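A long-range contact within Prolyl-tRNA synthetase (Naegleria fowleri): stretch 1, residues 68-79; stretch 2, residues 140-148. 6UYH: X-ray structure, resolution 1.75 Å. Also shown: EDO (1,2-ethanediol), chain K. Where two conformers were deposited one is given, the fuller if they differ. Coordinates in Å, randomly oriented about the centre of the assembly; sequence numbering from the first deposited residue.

Stretch 1 68-79: KLGVQNVMFPLF
Stretch 2, residues 140-148: LKLNQWTNV

Residues 140-148 form a continuous extended strand, and stretch 1 runs beside it in parallel register, with beta bridges at Gln72 and Asn73 and close backbone register from Val71 to Val74. The end-to-end directions of the touching parts differ by 38°. Together the two stretches bury 730 Å².

Lys68 does not touch stretch 2. Leu69 (chi1 m, chi2 t) offers its carbonyl: Lys141 NZ donates to Leu69 O at 2.9 Å. The Lys141 side chain (m, t, m, t) starts toward stretch 1 and has the length to reach this oxygen. Gly70 follows a helix and closes it with a Schellman motif. Its phi/psi of 88/14 call for glycine, since a CB would be jammed against the preceding carbonyl oxygen.

Val71 (-80/142, chi1 t) is buried. Its CA lies 4.8 Å from the CA of Lys141, and Val71 CG1 packs 3.6 Å from Asn143 CB.

Gln72 (-120/143) is bridged with Leu142, CA to CA 4.9 Å. Gln72 N donates to Lys141 O at 3.0 Å, and Asn143 N donates to Gln72 O at 2.9 Å. Gln72 (m, t, chi3 96°) and Leu142 (m, t) share one face of the sheet; the glutamine is exposed, which suits its polar end, while the leucine is buried. Water 1 accepts from Lys141 N at 3.0 Å and weakly from Gln72 NE2 at 3.5 Å.

Asn73 (-84/144) is bridged with Asn143, CA to CA 4.7 Å, on the other face. Asn143 ND2 donates to Asn73 OD1 at 3.0 Å, so a single hydrogen bond joins the two amides. Asn73 has chi1 m and chi2 -11°; Asn143 has chi1 t and chi2 74°. Asn73 ND2 also lies near the plane of the Trp145 ring, at its edge.

Val74 (-137/-179, chi1 m) continues the ladder: Val74 N donates to Asn143 O at 2.9 Å. Val74 CG1 meets Leu142 CD2 at 3.9 Å, an apolar contact. Water 2 donates to Val74 O at 2.9 Å and accepts from Trp145 N at 3.0 Å.

Met75 (-146/113; t, p, p) folds its flexible end onto stretch 2. Met75 SD is 3.5 Å from Thr146 CG2, and Met75 CE is 3.3 Å from Trp145 O.

At Phe76 (-96/166; m, chi2 77°) a side chain takes over the pairing. Gln144 (p, t, chi3 26°) extends so that OE1 accepts from Phe76 N at 2.8 Å.

Pro77 points away, but water 3 donates to Pro77 O at 2.8 Å and accepts from Gln144 NE2 at 3.1 Å. Leu78 (t, p) makes a last approach, CD1 to Asn147 OD1 at 4.4 Å.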

# COMPACT_ATOMS: atom_id res chain seq x y z
N LYS A 68 -17.85 0.14 -4.75
CA LYS A 68 -19.26 0.22 -5.14
C LYS A 68 -19.45 -0.13 -6.61
O LYS A 68 -20.56 -0.51 -7.00
CB LYS A 68 -19.81 1.62 -4.87
CG LYS A 68 -19.76 2.05 -3.41
CD LYS A 68 -20.04 3.55 -3.27
CE LYS A 68 -20.00 3.99 -1.81
NZ LYS A 68 -20.27 5.45 -1.65
N LEU A 69 -18.42 0.03 -7.42
CA LEU A 69 -18.47 -0.30 -8.84
C LEU A 69 -18.10 -1.76 -9.12
O LEU A 69 -18.20 -2.20 -10.26
CB LEU A 69 -17.51 0.61 -9.62
CG LEU A 69 -17.72 2.11 -9.42
CD1 LEU A 69 -16.67 2.87 -10.22
CD2 LEU A 69 -19.13 2.53 -9.84
N GLY A 70 -17.70 -2.50 -8.10
CA GLY A 70 -17.28 -3.87 -8.28
C GLY A 70 -15.82 -4.04 -8.62
O GLY A 70 -15.42 -5.12 -9.05
N VAL A 71 -15.01 -3.01 -8.44
CA VAL A 71 -13.59 -3.14 -8.71
C VAL A 71 -12.93 -3.82 -7.52
O VAL A 71 -13.30 -3.56 -6.37
CB VAL A 71 -12.95 -1.76 -8.97
CG1 VAL A 71 -11.46 -1.91 -9.32
CG2 VAL A 71 -13.69 -1.01 -10.10
N GLN A 72 -11.96 -4.69 -7.79
CA GLN A 72 -11.25 -5.42 -6.74
C GLN A 72 -9.76 -5.12 -6.77
O GLN A 72 -9.16 -5.03 -7.85
CB GLN A 72 -11.45 -6.93 -6.87
CG GLN A 72 -12.88 -7.38 -6.97
CD GLN A 72 -12.96 -8.88 -7.12
OE1 GLN A 72 -13.15 -9.59 -6.14
NE2 GLN A 72 -12.80 -9.38 -8.34
N ASN A 73 -9.14 -5.03 -5.59
CA ASN A 73 -7.70 -4.75 -5.53
C ASN A 73 -6.89 -6.03 -5.69
O ASN A 73 -7.28 -7.10 -5.20
CB ASN A 73 -7.32 -4.08 -4.21
CG ASN A 73 -7.80 -2.65 -4.12
OD1 ASN A 73 -8.24 -2.07 -5.12
ND2 ASN A 73 -7.70 -2.06 -2.93
N VAL A 74 -5.75 -5.90 -6.37
CA VAL A 74 -4.83 -7.00 -6.64
C VAL A 74 -3.41 -6.50 -6.40
O VAL A 74 -3.19 -5.34 -6.06
CB VAL A 74 -4.96 -7.53 -8.08
CG1 VAL A 74 -6.34 -8.12 -8.30
CG2 VAL A 74 -4.69 -6.39 -9.08
N MET A 75 -2.42 -7.38 -6.62
CA MET A 75 -1.04 -6.92 -6.72
C MET A 75 -0.30 -7.78 -7.73
O MET A 75 -0.06 -8.97 -7.49
CB MET A 75 -0.32 -6.95 -5.37
CG MET A 75 1.07 -6.30 -5.45
SD MET A 75 1.00 -4.57 -6.00
CE MET A 75 -0.14 -3.89 -4.81
N PHE A 76 0.09 -7.17 -8.84
CA PHE A 76 0.94 -7.79 -9.85
C PHE A 76 2.39 -7.41 -9.61
O PHE A 76 2.68 -6.48 -8.84
CB PHE A 76 0.50 -7.35 -11.24
CG PHE A 76 -0.67 -8.12 -11.80
CD1 PHE A 76 -1.96 -7.85 -11.38
CD2 PHE A 76 -0.48 -9.06 -12.80
CE1 PHE A 76 -3.06 -8.53 -11.93
CE2 PHE A 76 -1.56 -9.74 -13.36
CZ PHE A 76 -2.85 -9.48 -12.92
N PRO A 77 3.34 -8.09 -10.26
CA PRO A 77 4.76 -7.89 -9.93
C PRO A 77 5.35 -6.56 -10.41
O PRO A 77 4.87 -5.92 -11.35
CB PRO A 77 5.45 -9.07 -10.62
CG PRO A 77 4.40 -10.14 -10.66
CD PRO A 77 3.15 -9.35 -11.00
N LEU A 78 6.44 -6.19 -9.74
CA LEU A 78 7.25 -5.02 -10.10
C LEU A 78 8.04 -5.26 -11.37
O LEU A 78 8.35 -4.32 -12.10
CB LEU A 78 8.22 -4.70 -8.95
CG LEU A 78 9.33 -3.68 -9.19
CD1 LEU A 78 8.77 -2.27 -9.34
CD2 LEU A 78 10.36 -3.73 -8.06
N PHE A 79 8.42 -6.51 -11.63
CA PHE A 79 9.30 -6.82 -12.75
C PHE A 79 8.49 -7.20 -13.97
O PHE A 79 7.44 -7.83 -13.87
CB PHE A 79 10.23 -7.98 -12.39
CG PHE A 79 11.18 -7.67 -11.28
CD1 PHE A 79 12.05 -6.59 -11.39
CD2 PHE A 79 11.21 -8.44 -10.14
CE1 PHE A 79 12.94 -6.29 -10.36
CE2 PHE A 79 12.09 -8.15 -9.11
CZ PHE A 79 12.96 -7.08 -9.22
N LEU A 140 -14.50 -7.69 -15.90
CA LEU A 140 -13.37 -7.90 -15.01
C LEU A 140 -12.77 -6.54 -14.70
O LEU A 140 -12.37 -5.82 -15.62
CB LEU A 140 -12.31 -8.81 -15.64
CG LEU A 140 -11.00 -8.98 -14.86
CD1 LEU A 140 -11.25 -9.62 -13.50
CD2 LEU A 140 -9.98 -9.79 -15.65
N LYS A 141 -12.72 -6.18 -13.42
CA LYS A 141 -12.33 -4.82 -13.02
C LYS A 141 -11.37 -4.93 -11.85
O LYS A 141 -11.78 -5.26 -10.74
CB LYS A 141 -13.57 -4.00 -12.65
CG LYS A 141 -14.65 -4.07 -13.74
CD LYS A 141 -15.58 -2.90 -13.75
CE LYS A 141 -16.72 -3.11 -12.80
NZ LYS A 141 -17.84 -2.16 -13.10
N LEU A 142 -10.09 -4.65 -12.10
CA LEU A 142 -9.06 -4.79 -11.09
C LEU A 142 -8.32 -3.47 -10.91
O LEU A 142 -8.22 -2.67 -11.84
CB LEU A 142 -8.07 -5.90 -11.47
CG LEU A 142 -8.69 -7.28 -11.74
CD1 LEU A 142 -7.61 -8.28 -12.15
CD2 LEU A 142 -9.49 -7.80 -10.54
N ASN A 143 -7.78 -3.27 -9.71
CA ASN A 143 -7.07 -2.06 -9.36
C ASN A 143 -5.86 -2.44 -8.52
O ASN A 143 -5.90 -3.43 -7.79
CB ASN A 143 -7.99 -1.09 -8.59
CG ASN A 143 -7.26 0.12 -8.07
OD1 ASN A 143 -6.91 1.02 -8.84
ND2 ASN A 143 -7.02 0.16 -6.76
N GLN A 144 -4.78 -1.66 -8.62
CA GLN A 144 -3.70 -1.87 -7.67
C GLN A 144 -3.06 -0.54 -7.29
O GLN A 144 -2.94 0.37 -8.12
CB GLN A 144 -2.64 -2.86 -8.19
CG GLN A 144 -2.09 -2.57 -9.58
CD GLN A 144 -1.04 -3.59 -10.00
OE1 GLN A 144 -1.05 -4.72 -9.52
NE2 GLN A 144 -0.13 -3.19 -10.89
N TRP A 145 -2.67 -0.43 -6.01
CA TRP A 145 -1.93 0.69 -5.46
C TRP A 145 -0.46 0.29 -5.42
O TRP A 145 -0.09 -0.61 -4.65
CB TRP A 145 -2.44 1.04 -4.06
CG TRP A 145 -3.86 1.45 -4.03
CD1 TRP A 145 -4.95 0.65 -3.83
CD2 TRP A 145 -4.36 2.78 -4.20
NE1 TRP A 145 -6.11 1.40 -3.87
CE2 TRP A 145 -5.77 2.71 -4.11
CE3 TRP A 145 -3.76 4.01 -4.44
CZ2 TRP A 145 -6.58 3.83 -4.24
CZ3 TRP A 145 -4.56 5.12 -4.56
CH2 TRP A 145 -5.96 5.03 -4.47
N THR A 146 0.37 0.92 -6.25
CA THR A 146 1.74 0.44 -6.47
C THR A 146 2.69 1.61 -6.65
O THR A 146 2.29 2.76 -6.89
CB THR A 146 1.86 -0.44 -7.73
OG1 THR A 146 1.70 0.37 -8.90
CG2 THR A 146 0.82 -1.52 -7.78
N ASN A 147 3.99 1.29 -6.59
CA ASN A 147 5.01 2.22 -7.05
C ASN A 147 5.32 1.99 -8.53
O ASN A 147 5.13 0.91 -9.07
CB ASN A 147 6.29 2.11 -6.20
CG ASN A 147 6.87 0.72 -6.14
OD1 ASN A 147 6.20 -0.27 -6.42
ND2 ASN A 147 8.13 0.64 -5.74
N VAL A 148 5.79 3.05 -9.18
CA VAL A 148 6.04 3.08 -10.62
C VAL A 148 7.40 3.73 -10.83
O VAL A 148 7.77 4.65 -10.09
CB VAL A 148 4.95 3.89 -11.36
CG1 VAL A 148 5.01 3.61 -12.85
CG2 VAL A 148 3.57 3.59 -10.80
C1 EDO K . -21.35 -3.69 -10.54
O1 EDO K . -20.67 -4.79 -9.93
C2 EDO K . -21.46 -2.55 -9.53
O2 EDO K . -21.83 -3.08 -8.25
O HOH W 1 -13.90 -7.94 -11.29
O HOH W 2 -3.60 -2.92 -4.55
O HOH W 3 2.42 -4.64 -11.81